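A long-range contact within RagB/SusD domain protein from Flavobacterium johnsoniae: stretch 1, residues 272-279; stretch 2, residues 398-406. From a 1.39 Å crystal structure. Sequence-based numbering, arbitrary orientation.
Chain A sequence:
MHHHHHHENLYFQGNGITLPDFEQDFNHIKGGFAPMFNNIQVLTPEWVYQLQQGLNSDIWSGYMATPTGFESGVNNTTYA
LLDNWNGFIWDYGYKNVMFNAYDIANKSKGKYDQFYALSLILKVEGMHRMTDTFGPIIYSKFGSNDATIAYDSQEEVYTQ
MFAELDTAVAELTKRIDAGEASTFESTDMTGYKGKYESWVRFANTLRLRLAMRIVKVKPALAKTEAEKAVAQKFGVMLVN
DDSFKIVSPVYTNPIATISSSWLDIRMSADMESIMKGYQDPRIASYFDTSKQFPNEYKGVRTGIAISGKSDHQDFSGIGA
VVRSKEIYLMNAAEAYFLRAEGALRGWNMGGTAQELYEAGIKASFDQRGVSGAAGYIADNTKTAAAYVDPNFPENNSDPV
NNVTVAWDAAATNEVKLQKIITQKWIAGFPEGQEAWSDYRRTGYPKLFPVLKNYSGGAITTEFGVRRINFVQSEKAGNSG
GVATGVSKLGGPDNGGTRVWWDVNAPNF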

# COMPACT_ATOMS: atom_id res chain seq x y z
N GLU A 272 7.22 -15.95 -26.23
CA GLU A 272 8.27 -16.36 -27.15
C GLU A 272 9.63 -16.32 -26.46
O GLU A 272 10.38 -17.29 -26.49
N SER A 273 9.94 -15.22 -25.79
CA SER A 273 11.23 -15.07 -25.12
C SER A 273 11.48 -16.17 -24.10
O SER A 273 12.55 -16.81 -24.09
N ILE A 274 10.51 -16.40 -23.23
CA ILE A 274 10.68 -17.35 -22.14
C ILE A 274 10.63 -18.81 -22.62
O ILE A 274 11.51 -19.60 -22.29
N MET A 275 9.62 -19.16 -23.39
CA MET A 275 9.47 -20.56 -23.80
C MET A 275 10.50 -20.99 -24.86
O MET A 275 11.01 -22.11 -24.80
N LYS A 276 10.84 -20.11 -25.79
CA LYS A 276 11.92 -20.41 -26.74
C LYS A 276 13.26 -20.49 -26.02
O LYS A 276 14.08 -21.35 -26.33
N GLY A 277 13.50 -19.58 -25.08
CA GLY A 277 14.76 -19.57 -24.35
C GLY A 277 15.01 -20.91 -23.67
O GLY A 277 16.12 -21.44 -23.70
N TYR A 278 13.96 -21.45 -23.06
CA TYR A 278 14.06 -22.73 -22.37
C TYR A 278 13.88 -23.93 -23.30
O TYR A 278 13.97 -25.07 -22.85
N GLN A 279 13.61 -23.68 -24.58
CA GLN A 279 13.26 -24.76 -25.53
C GLN A 279 12.20 -25.66 -24.92
O GLN A 279 12.30 -26.89 -24.91
N ASP A 398 16.17 -7.05 -25.74
CA ASP A 398 16.99 -8.02 -25.04
C ASP A 398 16.09 -8.75 -24.05
O ASP A 398 15.08 -8.20 -23.59
N PRO A 399 16.44 -9.99 -23.69
CA PRO A 399 15.62 -10.72 -22.72
C PRO A 399 15.63 -10.04 -21.36
O PRO A 399 16.60 -9.37 -21.00
N VAL A 400 14.54 -10.20 -20.61
CA VAL A 400 14.45 -9.65 -19.25
C VAL A 400 14.31 -10.70 -18.15
O VAL A 400 14.72 -10.44 -17.02
N ASN A 401 13.74 -11.87 -18.45
CA ASN A 401 13.59 -12.89 -17.41
C ASN A 401 14.81 -13.80 -17.44
O ASN A 401 14.80 -14.90 -18.03
N ASN A 402 15.89 -13.32 -16.83
CA ASN A 402 17.20 -13.93 -17.01
C ASN A 402 17.54 -14.85 -15.86
O ASN A 402 18.30 -14.51 -14.96
N VAL A 403 16.92 -16.03 -15.90
CA VAL A 403 17.06 -17.03 -14.87
C VAL A 403 16.94 -18.40 -15.54
O VAL A 403 16.19 -18.57 -16.50
N THR A 404 17.69 -19.38 -15.04
CA THR A 404 17.61 -20.73 -15.58
C THR A 404 16.55 -21.53 -14.84
O THR A 404 16.01 -21.09 -13.82
N VAL A 405 16.26 -22.73 -15.34
CA VAL A 405 15.30 -23.59 -14.69
C VAL A 405 15.87 -24.25 -13.43
O VAL A 405 15.20 -24.30 -12.40
N ALA A 406 17.10 -24.75 -13.52
CA ALA A 406 17.68 -25.58 -12.46
C ALA A 406 17.69 -24.91 -11.09
O ALA A 406 18.07 -23.74 -10.96

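Helical residues 272-277 and Tyr-278 lie against an irregular segment, 398-406, that has neither helix nor strand; the contact is small, burying 280 Å² in total. Tyr-278 dominates it, with the largest covered area of any residue here.

The one direct hydrogen bond between the stretches comes from this tyrosine. Its CA-to-CB bond points toward the other segment, and chi1 in the m well (-74°) carries the long ring across, so that OH donates to Val-403 O at 2.7 Å. That carbonyl lies at the ring edge, near its plane, as suits a phenolic hydroxyl. Tyrosine fits the site because it joins this polar tip to a broad apolar ring.

The ring itself serves the apolar packing. Val-405, with chi1 t, sets CG2 over one face, 3.5 Å from the ring centroid of Tyr-278 and only 6° off the normal, a CH-pi contact of nearly ideal geometry; the same CG2 is 3.6 Å from Tyr-278 CE1. Val-403, chi1 p, brings CG1 within 3.6 Å of Tyr-278 OH, so this residue meets the hydroxyl with both backbone and side chain.

Farther back along the helix the packing is looser. Ile-274 (m, t) starts sideways, but its end comes nearer, placing CD1 4.0 Å from ND2 of Asn-401. Asn-401 (chi1 t) points toward the helix; its side-chain OD1 and ND2 are both hydrogen-bonded elsewhere in the structure, so the methyl of Ile-274 can lie beside the side-chain amide without costing it those bonds.

At Ser-273, chi1 t, a water supplements direct contact. OG lies 4.2 Å from Pro-399 CB, while water 1 donates to Ser-273 OG at 3.0 Å and accepts from Val-400 N at 2.9 Å. The small hydroxyl thus reaches the opposing backbone through a single bridging water.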

# COMPACT_ATOMS: atom_id res chain seq x y z
CB GLU A 272 8.31 -15.47 -28.40
CG GLU A 272 9.35 -15.98 -29.40
CD GLU A 272 9.59 -15.06 -30.59
OE1 GLU A 272 8.65 -14.39 -31.06
OE2 GLU A 272 10.74 -15.04 -31.08
CB SER A 273 11.31 -13.70 -24.44
OG SER A 273 12.51 -13.59 -23.70
CB ILE A 274 9.67 -17.07 -21.01
CG1 ILE A 274 10.00 -15.72 -20.37
CG2 ILE A 274 9.69 -18.19 -19.98
CD1 ILE A 274 8.99 -15.24 -19.33
CB MET A 275 8.03 -20.89 -24.19
CG MET A 275 7.05 -20.72 -23.01
SD MET A 275 5.42 -21.46 -23.23
CE MET A 275 5.84 -23.20 -23.09
CB LYS A 276 12.01 -19.35 -27.84
CG LYS A 276 11.08 -19.55 -29.01
CD LYS A 276 11.54 -18.64 -30.14
CE LYS A 276 10.90 -18.99 -31.47
NZ LYS A 276 11.16 -17.91 -32.46
CB TYR A 278 12.99 -22.82 -21.28
CG TYR A 278 13.23 -21.99 -20.03
CD1 TYR A 278 14.51 -21.61 -19.63
CD2 TYR A 278 12.16 -21.63 -19.22
CE1 TYR A 278 14.70 -20.87 -18.46
CE2 TYR A 278 12.34 -20.89 -18.06
CZ TYR A 278 13.61 -20.51 -17.69
OH TYR A 278 13.78 -19.78 -16.52
CB GLN A 279 14.49 -25.56 -25.93
CG GLN A 279 15.51 -24.75 -26.71
CD GLN A 279 16.71 -25.58 -27.14
OE1 GLN A 279 16.61 -26.79 -27.33
NE2 GLN A 279 17.86 -24.92 -27.28
CB ASP A 398 18.11 -7.33 -24.25
CG ASP A 398 19.13 -6.64 -25.14
OD1 ASP A 398 19.27 -7.04 -26.32
OD2 ASP A 398 19.79 -5.70 -24.66
CB PRO A 399 16.31 -12.08 -22.64
CG PRO A 399 17.73 -11.81 -23.04
CD PRO A 399 17.65 -10.73 -24.08
CB VAL A 400 13.31 -8.60 -19.11
CG1 VAL A 400 13.63 -7.36 -19.94
CG2 VAL A 400 11.96 -9.19 -19.50
CB ASN A 401 12.29 -13.69 -17.56
CG ASN A 401 11.86 -14.35 -16.25
OD1 ASN A 401 11.79 -13.70 -15.21
ND2 ASN A 401 11.61 -15.65 -16.29
CB ASN A 402 18.24 -12.84 -17.24
CG ASN A 402 17.89 -11.96 -18.42
OD1 ASN A 402 17.41 -12.45 -19.45
ND2 ASN A 402 18.10 -10.66 -18.28
CB VAL A 403 15.96 -16.85 -13.77
CG1 VAL A 403 14.57 -17.07 -14.36
CG2 VAL A 403 16.20 -17.77 -12.60
CB THR A 404 18.95 -21.47 -15.43
OG1 THR A 404 19.26 -21.59 -14.04
CG2 THR A 404 20.06 -20.72 -16.13
CB VAL A 405 14.77 -24.69 -15.64
CG1 VAL A 405 13.83 -25.62 -14.90
CG2 VAL A 405 14.06 -24.07 -16.83
CB ALA A 406 19.10 -26.01 -12.84
O HOH W 1 12.46 -12.10 -21.13